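PDB 5JXF: Asp/Glu-specific dipeptidyl-peptidase from Flavobacterium psychrophilum, which removes dipeptides from the N-terminus of oligopeptides as a serine peptidase strictly specific for aspartate or glutamate at the P1 position. Local coordinates for residues F179-K188 with L200-D208. Numbering follows the deposited sequence.
Sequences FAKEAWQENK and LFVTEVFKD
Trp-184 and Gln-185 both donate to one carboxylate oxygen of Glu-204. Trp-184 NE1 meets Glu-204 OE2 at 2.7 Å. It comes from above the carboxylate plane; the indole and carboxylate planes are 71° apart. Gln-185 NE2 donates an almost straight bond, 3.2 Å, to the anti lone pair of Glu-204 OE2. The Gln-185 chain runs extended beyond CG (chi2 169°), which carries its amide across to the carboxylate. The amide oxygen, Gln-185 OE1, accepts from Glu-182 N at 2.8 Å and touches Val-202 CG1. With an alanine at Gln-185, Glu-204 OE2 would probably lose one of its two donors here, and Glu-182 N its acceptor. Leu-200 CD2 sits over one face of the Phe-179 ring, 4.0 Å from its centroid. Val-202 CG2 approaches that ring at CD1. Glu-186 O takes two donors from Thr-203: the backbone N, and OG1 from above the carbonyl plane. A water links Trp-184 O, Glu-186 OE2 and Val-205 N. Glu-186 and Thr-203, like Lys-188 and Phe-201, form antiparallel hydrogen-bonded pairs. Strand 138-146 bonds to the other edge of residues 200-206. The arrangement is a beta hairpin of strands 186-192 and 197-214, with the turn Glu-182 to Gln-185 pinned beside it.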
ATOM      1  N   PHE A 179       2.427  46.916  27.585  1.00 61.34           N
ATOM      2  CA  PHE A 179       3.777  46.582  27.128  1.00 64.22           C
ATOM      3  C   PHE A 179       4.223  47.499  25.990  1.00 70.22           C
ATOM      4  O   PHE A 179       3.422  47.888  25.133  1.00 66.50           O
ATOM      5  CB  PHE A 179       3.851  45.125  26.696  1.00 65.49           C
ATOM      6  CG  PHE A 179       5.223  44.541  26.788  1.00 60.01           C
ATOM      7  CD1 PHE A 179       6.069  44.548  25.687  1.00 53.62           C
ATOM      8  CD2 PHE A 179       5.673  44.001  27.981  1.00 61.63           C
ATOM      9  CE1 PHE A 179       7.343  44.008  25.763  1.00 48.87           C
ATOM     10  CE2 PHE A 179       6.941  43.455  28.071  1.00 62.74           C
ATOM     11  CZ  PHE A 179       7.783  43.459  26.957  1.00 58.28           C
ATOM     12  N   ALA A 180       5.493  47.888  26.023  1.00 70.94           N
ATOM     13  CA  ALA A 180       6.001  48.859  25.063  1.00 61.30           C
ATOM     14  C   ALA A 180       6.186  48.243  23.674  1.00 59.53           C
ATOM     15  O   ALA A 180       6.778  47.176  23.508  1.00 65.79           O
ATOM     16  CB  ALA A 180       7.306  49.470  25.562  1.00 48.92           C
ATOM     17  N   LYS A 181       5.661  48.954  22.684  1.00 54.31           N
ATOM     18  CA  LYS A 181       5.702  48.556  21.289  1.00 51.96           C
ATOM     19  C   LYS A 181       5.741  49.840  20.475  1.00 48.36           C
ATOM     20  O   LYS A 181       5.469  50.917  21.007  1.00 48.10           O
ATOM     21  CB  LYS A 181       4.473  47.706  20.934  1.00 49.55           C
ATOM     22  CG  LYS A 181       3.144  48.462  21.094  1.00 52.93           C
ATOM     23  CD  LYS A 181       1.929  47.588  20.752  1.00 52.28           C
ATOM     24  CE  LYS A 181       0.652  48.432  20.708  1.00 57.11           C
ATOM     25  NZ  LYS A 181       0.699  49.424  19.583  1.00 56.62           N
ATOM     26  N   GLU A 182       6.087  49.747  19.201  1.00 43.42           N
ATOM     27  CA  GLU A 182       5.910  50.880  18.305  1.00 47.04           C
ATOM     28  C   GLU A 182       4.429  51.024  17.952  1.00 50.80           C
ATOM     29  O   GLU A 182       3.634  50.118  18.218  1.00 52.63           O
ATOM     30  CB  GLU A 182       6.773  50.717  17.037  1.00 41.49           C
ATOM     31  CG  GLU A 182       8.257  50.547  17.320  1.00 48.57           C
ATOM     32  CD  GLU A 182       8.924  51.820  17.844  1.00 59.99           C
ATOM     33  OE1 GLU A 182       8.363  52.919  17.648  1.00 59.98           O
ATOM     34  OE2 GLU A 182      10.015  51.717  18.445  1.00 70.56           O
ATOM     35  N   ALA A 183       4.064  52.147  17.340  1.00 50.81           N
ATOM     36  CA  ALA A 183       2.666  52.429  17.005  1.00 52.14           C
ATOM     37  C   ALA A 183       2.071  51.456  15.984  1.00 51.24           C
ATOM     38  O   ALA A 183       0.860  51.260  15.942  1.00 54.68           O
ATOM     39  CB  ALA A 183       2.538  53.830  16.475  1.00 48.39           C
ATOM     40  N   TRP A 184       2.914  50.880  15.143  1.00 47.50           N
ATOM     41  CA  TRP A 184       2.419  50.081  14.036  1.00 46.99           C
ATOM     42  C   TRP A 184       2.372  48.612  14.440  1.00 51.79           C
ATOM     43  O   TRP A 184       1.905  47.745  13.689  1.00 48.52           O
ATOM     44  CB  TRP A 184       3.285  50.306  12.783  1.00 43.91           C
ATOM     45  CG  TRP A 184       4.737  49.973  12.936  1.00 48.04           C
ATOM     46  CD1 TRP A 184       5.328  48.754  12.703  1.00 41.32           C
ATOM     47  CD2 TRP A 184       5.797  50.865  13.325  1.00 48.75           C
ATOM     48  NE1 TRP A 184       6.676  48.832  12.941  1.00 44.26           N
ATOM     49  CE2 TRP A 184       6.996  50.112  13.316  1.00 48.06           C
ATOM     50  CE3 TRP A 184       5.852  52.217  13.676  1.00 51.94           C
ATOM     51  CZ2 TRP A 184       8.235  50.669  13.649  1.00 46.53           C
ATOM     52  CZ3 TRP A 184       7.087  52.778  14.009  1.00 48.43           C
ATOM     53  CH2 TRP A 184       8.263  52.003  13.990  1.00 47.85           C
ATOM     54  N   GLN A 185       2.823  48.355  15.657  1.00 50.73           N
ATOM     55  CA  GLN A 185       2.938  47.015  16.159  1.00 37.28           C
ATOM     56  C   GLN A 185       1.803  46.654  17.092  1.00 45.44           C
ATOM     57  O   GLN A 185       1.060  47.526  17.555  1.00 53.37           O
ATOM     58  CB  GLN A 185       4.275  46.833  16.875  1.00 37.46           C
ATOM     59  CG  GLN A 185       5.473  47.064  15.957  1.00 38.71           C
ATOM     60  CD  GLN A 185       6.790  47.136  16.715  1.00 42.55           C
ATOM     61  OE1 GLN A 185       6.828  47.348  17.944  1.00 39.45           O
ATOM     62  NE2 GLN A 185       7.881  46.970  15.987  1.00 39.94           N
ATOM     63  N   GLU A 186       1.709  45.363  17.381  1.00 48.63           N
ATOM     64  CA  GLU A 186       0.661  44.792  18.228  1.00 46.60           C
ATOM     65  C   GLU A 186       1.233  43.789  19.221  1.00 52.65           C
ATOM     66  O   GLU A 186       2.168  43.044  18.910  1.00 52.78           O
ATOM     67  CB  GLU A 186      -0.409  44.102  17.382  1.00 49.33           C
ATOM     68  CG  GLU A 186      -1.316  45.045  16.630  1.00 62.81           C
ATOM     69  CD  GLU A 186      -2.123  44.328  15.568  1.00 76.66           C
ATOM     70  OE1 GLU A 186      -2.820  43.335  15.916  1.00 75.06           O
ATOM     71  OE2 GLU A 186      -2.044  44.757  14.388  1.00 77.25           O
ATOM     72  N   ASN A 187       0.657  43.778  20.417  1.00 50.82           N
ATOM     73  CA  ASN A 187       1.002  42.802  21.427  1.00 51.66           C
ATOM     74  C   ASN A 187      -0.009  41.671  21.457  1.00 53.15           C
ATOM     75  O   ASN A 187      -1.185  41.888  21.171  1.00 53.39           O
ATOM     76  CB  ASN A 187       1.091  43.478  22.782  1.00 56.50           C
ATOM     77  CG  ASN A 187       2.224  44.453  22.833  1.00 57.48           C
ATOM     78  OD1 ASN A 187       3.168  44.334  22.043  1.00 51.95           O
ATOM     79  ND2 ASN A 187       2.147  45.437  23.736  1.00 48.85           N
ATOM     80  N   LYS A 188       0.474  40.472  21.785  1.00 57.97           N
ATOM     81  CA  LYS A 188      -0.348  39.265  21.920  1.00 53.72           C
ATOM     82  C   LYS A 188       0.257  38.391  23.002  1.00 48.22           C
ATOM     83  O   LYS A 188       1.396  37.967  22.870  1.00 49.95           O
ATOM     84  CB  LYS A 188      -0.423  38.485  20.597  1.00 50.83           C
ATOM     85  CG  LYS A 188      -1.160  37.150  20.700  1.00 61.77           C
ATOM     86  CD  LYS A 188      -2.575  37.349  21.236  1.00 69.96           C
ATOM     87  CE  LYS A 188      -3.411  36.080  21.131  1.00 69.00           C
ATOM     88  NZ  LYS A 188      -4.803  36.343  21.592  1.00 68.31           N
ATOM     89  N   LEU A 200       4.557  37.273  26.168  1.00 51.99           N
ATOM     90  CA  LEU A 200       4.035  38.280  25.250  1.00 51.55           C
ATOM     91  C   LEU A 200       4.902  38.436  24.021  1.00 52.35           C
ATOM     92  O   LEU A 200       6.122  38.566  24.108  1.00 50.00           O
ATOM     93  CB  LEU A 200       3.899  39.645  25.950  1.00 57.66           C
ATOM     94  CG  LEU A 200       3.439  40.835  25.088  1.00 54.30           C
ATOM     95  CD1 LEU A 200       2.682  41.846  25.945  1.00 59.29           C
ATOM     96  CD2 LEU A 200       4.586  41.532  24.362  1.00 51.43           C
ATOM     97  N   PHE A 201       4.233  38.489  22.877  1.00 48.48           N
ATOM     98  CA  PHE A 201       4.869  38.657  21.588  1.00 44.86           C
ATOM     99  C   PHE A 201       4.522  40.021  21.022  1.00 50.78           C
ATOM    100  O   PHE A 201       3.352  40.333  20.791  1.00 48.24           O
ATOM    101  CB  PHE A 201       4.424  37.550  20.612  1.00 39.98           C
ATOM    102  CG  PHE A 201       4.920  36.182  20.979  1.00 42.68           C
ATOM    103  CD1 PHE A 201       4.372  35.495  22.054  1.00 51.87           C
ATOM    104  CD2 PHE A 201       5.914  35.568  20.232  1.00 46.28           C
ATOM    105  CE1 PHE A 201       4.819  34.222  22.392  1.00 52.90           C
ATOM    106  CE2 PHE A 201       6.371  34.303  20.564  1.00 51.33           C
ATOM    107  CZ  PHE A 201       5.821  33.625  21.644  1.00 48.92           C
ATOM    108  N   VAL A 202       5.549  40.836  20.826  1.00 49.76           N
ATOM    109  CA  VAL A 202       5.413  42.050  20.051  1.00 47.28           C
ATOM    110  C   VAL A 202       5.487  41.647  18.588  1.00 44.80           C
ATOM    111  O   VAL A 202       6.373  40.890  18.192  1.00 41.12           O
ATOM    112  CB  VAL A 202       6.519  43.076  20.352  1.00 37.77           C
ATOM    113  CG1 VAL A 202       6.354  44.273  19.439  1.00 37.30           C
ATOM    114  CG2 VAL A 202       6.491  43.498  21.822  1.00 42.35           C
ATOM    115  N   THR A 203       4.564  42.159  17.787  1.00 37.39           N
ATOM    116  CA  THR A 203       4.438  41.703  16.420  1.00 35.62           C
ATOM    117  C   THR A 203       4.086  42.829  15.488  1.00 34.31           C
ATOM    118  O   THR A 203       3.596  43.902  15.917  1.00 41.11           O
ATOM    119  CB  THR A 203       3.337  40.622  16.273  1.00 44.41           C
ATOM    120  OG1 THR A 203       2.051  41.240  16.412  1.00 48.85           O
ATOM    121  CG2 THR A 203       3.497  39.516  17.323  1.00 42.13           C
ATOM    122  N   GLU A 204       4.356  42.584  14.215  1.00 33.35           N
ATOM    123  CA  GLU A 204       3.917  43.444  13.126  1.00 48.19           C
ATOM    124  C   GLU A 204       2.978  42.647  12.220  1.00 41.92           C
ATOM    125  O   GLU A 204       3.374  41.645  11.627  1.00 36.86           O
ATOM    126  CB  GLU A 204       5.107  43.980  12.321  1.00 37.85           C
ATOM    127  CG  GLU A 204       6.134  44.737  13.148  1.00 48.06           C
ATOM    128  CD  GLU A 204       7.165  45.460  12.277  1.00 63.79           C
ATOM    129  OE1 GLU A 204       7.298  45.100  11.074  1.00 71.79           O
ATOM    130  OE2 GLU A 204       7.838  46.387  12.801  1.00 58.17           O
ATOM    131  N   VAL A 205       1.738  43.109  12.111  1.00 41.32           N
ATOM    132  CA  VAL A 205       0.742  42.417  11.309  1.00 38.97           C
ATOM    133  C   VAL A 205       0.536  43.078   9.970  1.00 40.45           C
ATOM    134  O   VAL A 205      -0.070  44.144   9.883  1.00 43.20           O
ATOM    135  CB  VAL A 205      -0.596  42.358  12.041  1.00 44.19           C
ATOM    136  CG1 VAL A 205      -1.584  41.461  11.274  1.00 38.04           C
ATOM    137  CG2 VAL A 205      -0.380  41.847  13.451  1.00 42.42           C
ATOM    138  N   PHE A 206       1.046  42.471   8.909  1.00 35.37           N
ATOM    139  CA  PHE A 206       0.798  43.040   7.591  1.00 37.88           C
ATOM    140  C   PHE A 206      -0.560  42.547   7.063  1.00 44.02           C
ATOM    141  O   PHE A 206      -0.961  41.417   7.336  1.00 46.05           O
ATOM    142  CB  PHE A 206       1.959  42.698   6.638  1.00 34.32           C
ATOM    143  CG  PHE A 206       3.252  43.392   7.011  1.00 37.53           C
ATOM    144  CD1 PHE A 206       4.026  42.915   8.068  1.00 32.87           C
ATOM    145  CD2 PHE A 206       3.661  44.551   6.346  1.00 36.17           C
ATOM    146  CE1 PHE A 206       5.188  43.550   8.425  1.00 36.80           C
ATOM    147  CE2 PHE A 206       4.819  45.204   6.717  1.00 39.33           C
ATOM    148  CZ  PHE A 206       5.586  44.709   7.764  1.00 43.47           C
ATOM    149  N   LYS A 207      -1.271  43.403   6.331  1.00 46.91           N
ATOM    150  CA  LYS A 207      -2.668  43.138   5.996  1.00 44.55           C
ATOM    151  C   LYS A 207      -2.940  43.254   4.505  1.00 48.07           C
ATOM    152  O   LYS A 207      -4.082  43.137   4.055  1.00 52.46           O
ATOM    153  CB  LYS A 207      -3.587  44.090   6.787  1.00 47.27           C
ATOM    154  CG  LYS A 207      -3.640  43.763   8.286  1.00 49.04           C
ATOM    155  CD  LYS A 207      -4.413  44.822   9.097  1.00 63.14           C
ATOM    156  CE  LYS A 207      -3.782  45.077  10.480  1.00 64.38           C
ATOM    157  NZ  LYS A 207      -2.520  45.907  10.437  1.00 62.60           N
ATOM    158  N   ASP A 208      -1.885  43.489   3.741  1.00 46.31           N
ATOM    159  CA  ASP A 208      -1.994  43.548   2.294  1.00 48.91           C
ATOM    160  C   ASP A 208      -1.040  42.510   1.697  1.00 45.74           C
ATOM    161  O   ASP A 208       0.073  42.847   1.292  1.00 46.29           O
ATOM    162  CB  ASP A 208      -1.683  44.969   1.781  1.00 52.21           C
ATOM    163  CG  ASP A 208      -1.783  45.087   0.267  1.00 56.70           C
ATOM    164  OD1 ASP A 208      -2.163  44.098  -0.402  1.00 50.49           O
ATOM    165  OD2 ASP A 208      -1.497  46.183  -0.256  1.00 57.20           O
TER
HETATM  166  O   HOH W   1       0.839  45.213  13.390  1.00 42.81           O